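Long-range contact in chintase (PDB 5YUQ), which probably hydrolyses the beta-1,4 linkages of chitin, as a family 18 fungal chitinase whose active site is a tunnel: residues A[175-181]-A[227-233]. Sequence-based numbering, arbitrary orientation. Where two conformers were deposited one is given.
Sequences AFYIMAY and QLVLGVP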
loop_
_atom_site.group_PDB
_atom_site.type_symbol
_atom_site.label_atom_id
_atom_site.label_comp_id
_atom_site.label_asym_id
_atom_site.label_seq_id
_atom_site.Cartn_x
_atom_site.Cartn_y
_atom_site.Cartn_z
ATOM N N ALA A 175 -11.823 -1.116 -8.919
ATOM C CA ALA A 175 -11.542 -1.379 -7.511
ATOM C C ALA A 175 -10.594 -0.369 -6.929
ATOM O O ALA A 175 -9.752 0.196 -7.639
ATOM C CB ALA A 175 -10.978 -2.795 -7.319
ATOM N N PHE A 176 -10.732 -0.170 -5.624
ATOM C CA PHE A 176 -9.959 0.813 -4.891
ATOM C C PHE A 176 -9.201 0.047 -3.824
ATOM O O PHE A 176 -9.806 -0.530 -2.906
ATOM C CB PHE A 176 -10.900 1.832 -4.243
ATOM C CG PHE A 176 -11.704 2.640 -5.238
ATOM C CD1 PHE A 176 -12.775 2.070 -5.914
ATOM C CD2 PHE A 176 -11.390 3.966 -5.493
ATOM C CE1 PHE A 176 -13.510 2.801 -6.836
ATOM C CE2 PHE A 176 -12.125 4.718 -6.405
ATOM C CZ PHE A 176 -13.191 4.137 -7.083
ATOM N N TYR A 177 -7.880 0.009 -3.952
ATOM C CA TYR A 177 -7.047 -0.789 -3.056
ATOM C C TYR A 177 -6.591 0.075 -1.891
ATOM O O TYR A 177 -5.703 0.904 -2.055
ATOM C CB TYR A 177 -5.805 -1.301 -3.795
ATOM C CG TYR A 177 -6.041 -2.309 -4.912
ATOM C CD1 TYR A 177 -7.321 -2.695 -5.294
ATOM C CD2 TYR A 177 -4.964 -2.875 -5.579
ATOM C CE1 TYR A 177 -7.519 -3.617 -6.318
ATOM C CE2 TYR A 177 -5.149 -3.798 -6.599
ATOM C CZ TYR A 177 -6.423 -4.167 -6.956
ATOM O OH TYR A 177 -6.598 -5.081 -7.967
ATOM N N ILE A 178 -7.183 -0.123 -0.714
ATOM C CA ILE A 178 -6.871 0.710 0.448
ATOM C C ILE A 178 -5.533 0.343 1.080
ATOM O O ILE A 178 -5.325 -0.789 1.521
ATOM C CB ILE A 178 -7.962 0.611 1.523
ATOM C CG1 ILE A 178 -9.304 1.078 0.955
ATOM C CG2 ILE A 178 -7.602 1.459 2.730
ATOM C CD1 ILE A 178 -10.475 0.853 1.900
ATOM N N MET A 179 -4.631 1.316 1.142
ATOM C CA MET A 179 -3.319 1.081 1.725
ATOM C C MET A 179 -3.378 1.251 3.235
ATOM O O MET A 179 -2.890 2.235 3.791
ATOM C CB MET A 179 -2.284 1.999 1.079
ATOM C CG MET A 179 -2.081 1.667 -0.396
ATOM S SD MET A 179 -0.945 2.773 -1.248
ATOM C CE MET A 179 0.285 3.048 0.033
ATOM N N ALA A 180 -4.003 0.280 3.894
ATOM C CA ALA A 180 -4.152 0.306 5.342
ATOM C C ALA A 180 -2.897 -0.209 6.019
ATOM O O ALA A 180 -2.929 -1.185 6.759
ATOM C CB ALA A 180 -5.345 -0.535 5.752
ATOM N N TYR A 181 -1.791 0.466 5.752
ATOM C CA TYR A 181 -0.525 0.138 6.364
ATOM C C TYR A 181 0.298 1.414 6.350
ATOM O O TYR A 181 -0.137 2.416 5.782
ATOM C CB TYR A 181 0.163 -1.032 5.648
ATOM C CG TYR A 181 0.086 -1.048 4.134
ATOM C CD1 TYR A 181 0.811 -0.149 3.374
ATOM C CD2 TYR A 181 -0.659 -2.013 3.470
ATOM C CE1 TYR A 181 0.765 -0.172 1.989
ATOM C CE2 TYR A 181 -0.702 -2.059 2.079
ATOM C CZ TYR A 181 0.015 -1.138 1.347
ATOM O OH TYR A 181 -0.010 -1.171 -0.028
ATOM N N GLN A 227 -16.325 -2.876 -4.151
ATOM C CA GLN A 227 -15.253 -2.302 -4.957
ATOM C C GLN A 227 -14.074 -1.865 -4.103
ATOM O O GLN A 227 -13.121 -1.285 -4.617
ATOM C CB GLN A 227 -15.756 -1.120 -5.784
ATOM C CG GLN A 227 -16.696 -1.527 -6.893
ATOM C CD GLN A 227 -17.231 -0.348 -7.656
ATOM O OE1 GLN A 227 -18.374 0.067 -7.448
ATOM N NE2 GLN A 227 -16.407 0.215 -8.539
ATOM N N LEU A 228 -14.148 -2.122 -2.803
ATOM C CA LEU A 228 -13.024 -1.818 -1.919
ATOM C C LEU A 228 -12.211 -3.076 -1.682
ATOM O O LEU A 228 -12.755 -4.169 -1.522
ATOM C CB LEU A 228 -13.506 -1.257 -0.587
ATOM C CG LEU A 228 -14.210 0.093 -0.679
ATOM C CD1 LEU A 228 -14.756 0.468 0.680
ATOM C CD2 LEU A 228 -13.258 1.180 -1.197
ATOM N N VAL A 229 -10.894 -2.918 -1.674
ATOM C CA VAL A 229 -9.987 -4.024 -1.444
ATOM C C VAL A 229 -9.100 -3.620 -0.278
ATOM O O VAL A 229 -8.508 -2.542 -0.288
ATOM C CB VAL A 229 -9.159 -4.306 -2.714
ATOM C CG1 VAL A 229 -7.975 -5.201 -2.406
ATOM C CG2 VAL A 229 -10.045 -4.934 -3.795
ATOM N N LEU A 230 -9.044 -4.454 0.753
ATOM C CA LEU A 230 -8.245 -4.116 1.925
ATOM C C LEU A 230 -6.790 -4.529 1.725
ATOM O O LEU A 230 -6.487 -5.711 1.590
ATOM C CB LEU A 230 -8.798 -4.798 3.178
ATOM C CG LEU A 230 -8.050 -4.516 4.483
ATOM C CD1 LEU A 230 -8.106 -3.042 4.832
ATOM C CD2 LEU A 230 -8.611 -5.366 5.627
ATOM N N GLY A 231 -5.892 -3.553 1.694
ATOM C CA GLY A 231 -4.476 -3.857 1.562
ATOM C C GLY A 231 -3.869 -4.224 2.894
ATOM O O GLY A 231 -4.213 -3.632 3.917
ATOM N N VAL A 232 -2.944 -5.178 2.872
ATOM C CA VAL A 232 -2.292 -5.667 4.077
ATOM C C VAL A 232 -0.800 -5.763 3.810
ATOM O O VAL A 232 -0.377 -5.937 2.671
ATOM C CB VAL A 232 -2.849 -7.057 4.512
ATOM C CG1 VAL A 232 -4.376 -7.025 4.563
ATOM C CG2 VAL A 232 -2.377 -8.160 3.566
ATOM N N PRO A 233 0.008 -5.626 4.864
ATOM C CA PRO A 233 1.465 -5.639 4.727
ATOM C C PRO A 233 2.071 -7.008 5.014
ATOM O O PRO A 233 1.565 -7.740 5.873
ATOM C CB PRO A 233 1.903 -4.652 5.809
ATOM C CG PRO A 233 0.896 -4.870 6.904
ATOM C CD PRO A 233 -0.419 -5.179 6.203
HETATM O O HOH W 1 -4.249 -3.665 6.682
#
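Tyr177 lays its ring beside Val229, CD1 of the tyrosine 3.6 Å from CB of the valine, on the face of the sheet that turns into the barrel, where both also touch Met348. This pair illustrates how neighbouring parallel strands of a TIM barrel, the fold of family 18 glycosidases, are joined. The backbone ladder is regular over its first three bonds: Phe176 N donates to Gln227 O (2.8 Å), Val229 N to Phe176 O (2.9 Å) and Ile178 N to Val229 O (2.8 Å); the fourth, Gly231 N to Ile178 O (2.8 Å), is more bent, at 136°. Phe176 and Ile178 thus each use both N and O toward 227-233. On the opposite face, Leu228 CD2 packs against Phe176 CB at 3.9 Å and Ile178 CD1 at 4.2 Å. Beyond Ile178, consecutive inverse gamma turns centred on Met179 and Ala180 lead the chain out of the ladder. A water donating to Ala180 O and Gly231 O, 2.8 Å from each, bridges the widening gap. The ring of Tyr181 presents its edge to Gly231, CE2 lying 3.9 Å from the glycine C; a beta carbon on Gly231 would clash with Ile178 O. Strand 144-149 pairs with the other edge of 175-178, strand 346-350 flanks 228-233, and helix 211-220, within the connection between the two strands, packs over Ile178 and Leu228 to complete a beta-alpha-beta crossover.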